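Local coordinates for protein dsvD (Desulfovibrio vulgaris, PDB 1UCR) that may play an essential role in dissimilatory sulfite reduction and, through its winged-helix motif, possibly interacts with DNA, at residues 48-53 and 64-69; 2-7 and 40-45. One frame throughout, in Å; residues are numbered along the deposited sequence.

Interaction 1: residues 48-53 and 64-69; sequences NDEVLE and GLKGAG
The carboxylate of Glu53 is gripped through both oxygens by the turn that leads into helix 68-74. Gly69 N donates to Glu53 OE1 at 2.7 Å, on the syn lone pair. Gly67 N lies 2.9 Å from Glu53 OE2 and meets it from above the carboxylate plane, 58° out of it. A water gives OE2 a second bond, the carboxylate's third, and links it to the ammonium of Lys66. Glu53 CG sits between the backbone N and the carbonyl carbon (chi1 59°). Beyond CG the chain is extended, and its carboxylate meets the N-H groups of Gly67 and Gly69. The negative charge there probably interacts favourably with the helix N-terminus, where Gly67 is the N-cap. Lys66 NZ holds two more waters, one bonded to Leu52 O at 2.7 Å and one weakly to Glu50 OE2. Glu50 and Lys66 run side by side, but OE2 and NZ stay 4.1 Å apart, beyond a salt bridge. Glu50 OE2 bonds instead to Gln6 of the second subunit. The backbones pair antiparallel. Glu53 and Gly64 exchange two hydrogen bonds, and Lys66 N reaches Val51 O at 2.9 Å. The leucines of the non-hydrogen-bonded pair Leu52 and Leu65 diverge, yet their CD2 methyls still touch at 4.0 Å. The contact closes the open end of the hairpin of strands 52-57 and 60-65, the wing of the winged-helix fold. Leu52 packs on helix 36-48, and Leu52 and Leu65 both rest on Leu12 of helix 3-12.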
loop_
_atom_site.group_PDB
_atom_site.type_symbol
_atom_site.label_atom_id
_atom_site.label_comp_id
_atom_site.label_asym_id
_atom_site.label_seq_id
_atom_site.Cartn_x
_atom_site.Cartn_y
_atom_site.Cartn_z
ATOM N N ASN B 48 0.161 -8.130 -7.677
ATOM C CA ASN B 48 -1.179 -8.485 -8.151
ATOM C C ASN B 48 -2.244 -8.107 -7.126
ATOM O O ASN B 48 -3.332 -7.666 -7.498
ATOM C CB ASN B 48 -1.238 -10.005 -8.356
ATOM C CG ASN B 48 -0.365 -10.497 -9.457
ATOM O OD1 ASN B 48 0.035 -9.754 -10.331
ATOM N ND2 ASN B 48 -0.096 -11.829 -9.381
ATOM N N ASP B 49 -1.917 -8.257 -5.842
ATOM C CA ASP B 49 -2.847 -7.888 -4.778
ATOM C C ASP B 49 -2.894 -6.402 -4.472
ATOM O O ASP B 49 -3.703 -5.980 -3.633
ATOM C CB ASP B 49 -2.469 -8.673 -3.533
ATOM C CG ASP B 49 -2.837 -10.131 -3.758
ATOM O OD1 ASP B 49 -2.370 -11.014 -3.080
ATOM O OD2 ASP B 49 -3.717 -10.482 -4.608
ATOM N N GLU B 50 -2.050 -5.619 -5.119
ATOM C CA GLU B 50 -1.979 -4.175 -5.034
ATOM C C GLU B 50 -1.468 -3.729 -3.672
ATOM O O GLU B 50 -1.652 -2.563 -3.295
ATOM C CB GLU B 50 -3.296 -3.480 -5.385
ATOM C CG GLU B 50 -3.698 -3.826 -6.822
ATOM C CD GLU B 50 -4.908 -3.124 -7.272
ATOM O OE1 GLU B 50 -5.864 -3.777 -7.757
ATOM O OE2 GLU B 50 -4.945 -1.878 -7.166
ATOM N N VAL B 51 -0.760 -4.598 -2.961
ATOM C CA VAL B 51 0.025 -4.179 -1.806
ATOM C C VAL B 51 1.268 -3.440 -2.275
ATOM O O VAL B 51 1.702 -2.486 -1.663
ATOM C CB VAL B 51 0.407 -5.397 -0.951
ATOM C CG1 VAL B 51 1.313 -5.012 0.211
ATOM C CG2 VAL B 51 -0.859 -6.060 -0.445
ATOM N N LEU B 52 1.854 -3.923 -3.384
ATOM C CA LEU B 52 2.993 -3.267 -3.992
ATOM C C LEU B 52 2.629 -2.707 -5.351
ATOM O O LEU B 52 1.644 -3.129 -5.980
ATOM C CB LEU B 52 4.179 -4.247 -4.237
ATOM C CG LEU B 52 4.719 -4.906 -2.975
ATOM C CD1 LEU B 52 5.851 -5.865 -3.328
ATOM C CD2 LEU B 52 5.175 -3.903 -1.946
ATOM N N GLU B 53 3.447 -1.764 -5.807
ATOM C CA GLU B 53 3.466 -1.285 -7.195
ATOM C C GLU B 53 4.818 -1.631 -7.798
ATOM O O GLU B 53 5.833 -1.753 -7.097
ATOM C CB GLU B 53 3.112 0.175 -7.233
ATOM C CG GLU B 53 4.009 1.071 -6.448
ATOM C CD GLU B 53 3.480 2.450 -6.233
ATOM O OE1 GLU B 53 4.344 3.322 -5.893
ATOM O OE2 GLU B 53 2.265 2.723 -6.333
ATOM N N GLY B 64 7.684 -0.999 -4.704
ATOM C CA GLY B 64 7.416 -0.232 -3.491
ATOM C C GLY B 64 5.975 -0.411 -3.070
ATOM O O GLY B 64 5.182 -1.034 -3.769
ATOM N N LEU B 65 5.648 0.100 -1.864
ATOM C CA LEU B 65 4.264 -0.021 -1.431
ATOM C C LEU B 65 3.304 0.796 -2.296
ATOM O O LEU B 65 3.644 1.873 -2.781
ATOM C CB LEU B 65 4.177 0.502 0.044
ATOM C CG LEU B 65 4.801 -0.481 1.029
ATOM C CD1 LEU B 65 5.033 0.208 2.378
ATOM C CD2 LEU B 65 3.987 -1.777 1.244
ATOM N N LYS B 66 2.088 0.272 -2.535
ATOM C CA LYS B 66 1.109 0.955 -3.382
ATOM C C LYS B 66 0.905 2.367 -2.916
ATOM O O LYS B 66 0.644 2.587 -1.720
ATOM C CB LYS B 66 -0.208 0.184 -3.274
ATOM C CG LYS B 66 -1.254 0.630 -4.263
ATOM C CD LYS B 66 -0.860 0.190 -5.683
ATOM C CE LYS B 66 -2.024 0.374 -6.669
ATOM N NZ LYS B 66 -1.455 0.130 -8.052
ATOM N N GLY B 67 0.978 3.290 -3.839
ATOM C CA GLY B 67 0.796 4.710 -3.521
ATOM C C GLY B 67 2.094 5.439 -3.291
ATOM O O GLY B 67 2.115 6.688 -3.344
ATOM N N ALA B 68 3.217 4.764 -3.042
ATOM C CA ALA B 68 4.462 5.457 -2.724
ATOM C C ALA B 68 4.943 6.325 -3.856
ATOM O O ALA B 68 5.486 7.435 -3.554
ATOM C CB ALA B 68 5.546 4.434 -2.361
ATOM N N GLY B 69 4.770 5.841 -5.093
ATOM C CA GLY B 69 5.208 6.651 -6.250
ATOM C C GLY B 69 4.521 7.985 -6.345
ATOM O O GLY B 69 5.117 9.091 -6.536
HETATM O O HOH W 1 -3.641 0.289 -9.577
HETATM O O HOH W 2 -0.028 -2.444 -8.047
HETATM O O HOH W 3 0.384 2.282 -8.281
#

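Interaction 2: residues 2-7 and 40-45; sequences EEAKQK and KKILTA. With SO4 (sulfate ion), chain F.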
loop_
_atom_site.group_PDB
_atom_site.type_symbol
_atom_site.label_atom_id
_atom_site.label_comp_id
_atom_site.label_asym_id
_atom_site.label_seq_id
_atom_site.Cartn_x
_atom_site.Cartn_y
_atom_site.Cartn_z
ATOM N N GLU B 2 1.145 -14.158 4.548
ATOM C CA GLU B 2 2.216 -15.078 4.986
ATOM C C GLU B 2 3.503 -14.381 5.394
ATOM O O GLU B 2 3.781 -13.279 4.964
ATOM C CB GLU B 2 2.537 -16.156 3.949
ATOM C CG GLU B 2 3.132 -15.600 2.675
ATOM C CD GLU B 2 3.597 -16.545 1.604
ATOM O OE1 GLU B 2 4.506 -16.147 0.844
ATOM O OE2 GLU B 2 3.081 -17.672 1.478
ATOM N N GLU B 3 4.295 -14.999 6.265
ATOM C CA GLU B 3 5.475 -14.403 6.871
ATOM C C GLU B 3 6.435 -13.787 5.871
ATOM O O GLU B 3 6.926 -12.667 6.063
ATOM C CB GLU B 3 6.238 -15.480 7.693
ATOM C CG GLU B 3 7.356 -14.842 8.504
ATOM C CD GLU B 3 7.856 -15.707 9.640
ATOM O OE1 GLU B 3 9.001 -15.419 10.069
ATOM O OE2 GLU B 3 7.176 -16.635 10.119
ATOM N N ALA B 4 6.741 -14.483 4.770
ATOM C CA ALA B 4 7.695 -13.941 3.828
ATOM C C ALA B 4 7.204 -12.645 3.197
ATOM O O ALA B 4 7.973 -11.695 2.988
ATOM C CB ALA B 4 8.045 -14.936 2.713
ATOM N N LYS B 5 5.892 -12.606 2.886
ATOM C CA LYS B 5 5.311 -11.367 2.375
ATOM C C LYS B 5 5.266 -10.277 3.425
ATOM O O LYS B 5 5.557 -9.118 3.127
ATOM C CB LYS B 5 3.918 -11.698 1.832
ATOM C CG LYS B 5 4.002 -12.486 0.521
ATOM C CD LYS B 5 2.583 -12.785 0.060
ATOM C CE LYS B 5 2.684 -13.595 -1.216
ATOM N NZ LYS B 5 1.358 -14.029 -1.689
ATOM N N GLN B 6 4.925 -10.626 4.669
ATOM C CA GLN B 6 4.890 -9.665 5.728
ATOM C C GLN B 6 6.268 -9.032 5.951
ATOM O O GLN B 6 6.383 -7.829 6.231
ATOM C CB GLN B 6 4.395 -10.310 7.048
ATOM C CG GLN B 6 4.219 -9.246 8.150
ATOM C CD GLN B 6 3.050 -8.365 7.722
ATOM O OE1 GLN B 6 1.930 -8.833 7.561
ATOM N NE2 GLN B 6 3.258 -7.074 7.535
ATOM N N LYS B 7 7.336 -9.811 5.782
ATOM C CA LYS B 7 8.699 -9.257 5.934
ATOM C C LYS B 7 9.012 -8.235 4.859
ATOM O O LYS B 7 9.684 -7.222 5.121
ATOM C CB LYS B 7 9.713 -10.417 5.900
ATOM C CG LYS B 7 9.688 -11.260 7.206
ATOM C CD LYS B 7 10.767 -12.359 7.201
ATOM C CE LYS B 7 10.680 -13.137 8.514
ATOM N NZ LYS B 7 11.691 -14.199 8.630
ATOM N N LYS B 40 10.968 -13.422 -6.515
ATOM C CA LYS B 40 10.206 -12.847 -7.624
ATOM C C LYS B 40 8.746 -13.231 -7.523
ATOM O O LYS B 40 7.873 -12.392 -7.717
ATOM C CB LYS B 40 10.805 -13.310 -8.965
ATOM C CG LYS B 40 10.023 -12.764 -10.175
ATOM C CD LYS B 40 10.023 -11.257 -10.419
ATOM C CE LYS B 40 11.429 -10.731 -10.800
ATOM N NZ LYS B 40 11.299 -9.243 -11.187
ATOM N N LYS B 41 8.434 -14.489 -7.185
ATOM C CA LYS B 41 7.028 -14.891 -7.069
ATOM C C LYS B 41 6.310 -14.155 -5.967
ATOM O O LYS B 41 5.166 -13.728 -6.145
ATOM C CB LYS B 41 6.962 -16.417 -6.860
ATOM C CG LYS B 41 7.283 -17.267 -8.099
ATOM C CD LYS B 41 6.196 -17.238 -9.151
ATOM C CE LYS B 41 6.464 -18.102 -10.375
ATOM N NZ LYS B 41 6.752 -19.550 -10.125
ATOM N N ILE B 42 6.945 -14.011 -4.796
ATOM C CA ILE B 42 6.182 -13.328 -3.749
ATOM C C ILE B 42 6.001 -11.861 -4.013
ATOM O O ILE B 42 4.918 -11.324 -3.713
ATOM C CB ILE B 42 6.694 -13.591 -2.349
ATOM C CG1 ILE B 42 7.985 -12.913 -2.079
ATOM C CG2 ILE B 42 6.728 -15.078 -1.985
ATOM C CD1 ILE B 42 8.397 -13.010 -0.613
ATOM N N LEU B 43 7.005 -11.200 -4.601
ATOM C CA LEU B 43 6.828 -9.798 -4.960
ATOM C C LEU B 43 5.721 -9.645 -6.003
ATOM O O LEU B 43 4.907 -8.699 -5.935
ATOM C CB LEU B 43 8.164 -9.235 -5.510
ATOM C CG LEU B 43 9.250 -9.068 -4.453
ATOM C CD1 LEU B 43 10.557 -8.710 -5.149
ATOM C CD2 LEU B 43 8.907 -7.976 -3.438
ATOM N N THR B 44 5.681 -10.554 -6.981
ATOM C CA THR B 44 4.676 -10.452 -8.027
ATOM C C THR B 44 3.300 -10.653 -7.450
ATOM O O THR B 44 2.369 -9.936 -7.856
ATOM C CB THR B 44 4.971 -11.539 -9.104
ATOM O OG1 THR B 44 6.281 -11.321 -9.635
ATOM C CG2 THR B 44 3.983 -11.408 -10.220
ATOM N N ALA B 45 3.130 -11.597 -6.515
ATOM C CA ALA B 45 1.824 -11.782 -5.895
ATOM C C ALA B 45 1.403 -10.552 -5.127
ATOM O O ALA B 45 0.243 -10.158 -5.183
ATOM C CB ALA B 45 1.917 -12.967 -4.940
HETATM S S SO4 F . -0.683 -14.733 1.538
HETATM O O1 SO4 F . 0.131 -15.237 0.396
HETATM O O2 SO4 F . -1.142 -15.877 2.305
HETATM O O3 SO4 F . -1.923 -14.078 1.035
HETATM O O4 SO4 F . 0.093 -13.697 2.223
#
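Helices 3-7 and 40-45 cross at -72° with their axes 10.2 Å apart, and Lys5 and Ile42 have the nearest CA atoms, at 6.5 Å. Ile42 is the main apolar residue of the contact. Its CB points toward helix 3-7, and its two branches meet different residues. CG1 lies between the backbone N and the carbonyl carbon (chi1 72°), and CD1 beyond it reaches Ala4, 3.9 Å from Ala4 CB. CG2 is anti to the carbonyl carbon and faces Glu2, whose OE1 comes to 3.8 Å. Lys5 and Ile42 slide past each other in opposite directions, with Lys5 CG against Ile42 CB at 4.1 Å. Beyond CG the Lys5 chain is extended, and its far end comes against Ala45, with NZ 3.5 Å from Ala45 CB. The aliphatic part of the lysine thus extends the apolar patch of Ile42 and Ala45, and its ammonium goes on to meet a sulfate ion, probably from the crystallisation liquor. Lys5 NZ donates to sulfate O1 at 2.7 Å. Glu2 N, at the N-cap of helix 3-12, donates to sulfate O4 at 2.6 Å in a fairly straight bond (163°). The anion bridges the start of the helix and the lysine one turn on, and the positive end of the helix dipole would favour it. Met34 also packs on Ile42. This is ordinary aliphatic packing of Ile42 against Ala4 and the Lys5 chain. It joins two helices of the winged-helix domain: helix 3-12, the first, and helix 36-48, the third, which in DNA-binding relatives is commonly the recognition helix.

In the fold
Interaction 1 is a buried contact and interaction 2 a surface one. The first buries 447 Å² and the second 194 Å². Interaction 1 is chiefly polar, made of strand pairing, a carboxylate at a helix start and waters. Interaction 2 is mainly van der Waals contact of aliphatic groups, and its hydrogen bonds run to the sulfate rather than between the helices. In each, the start of a helix meets an anionic group: Glu53 at helix 68-74, the sulfate at helix 3-12. Helix 36-48 leads directly into strand 52-57, so the two are neighbours in sequence. They touch where Leu52 CD1 packs on Leu43 CD2 at 3.7 Å, joining the wing to the helices.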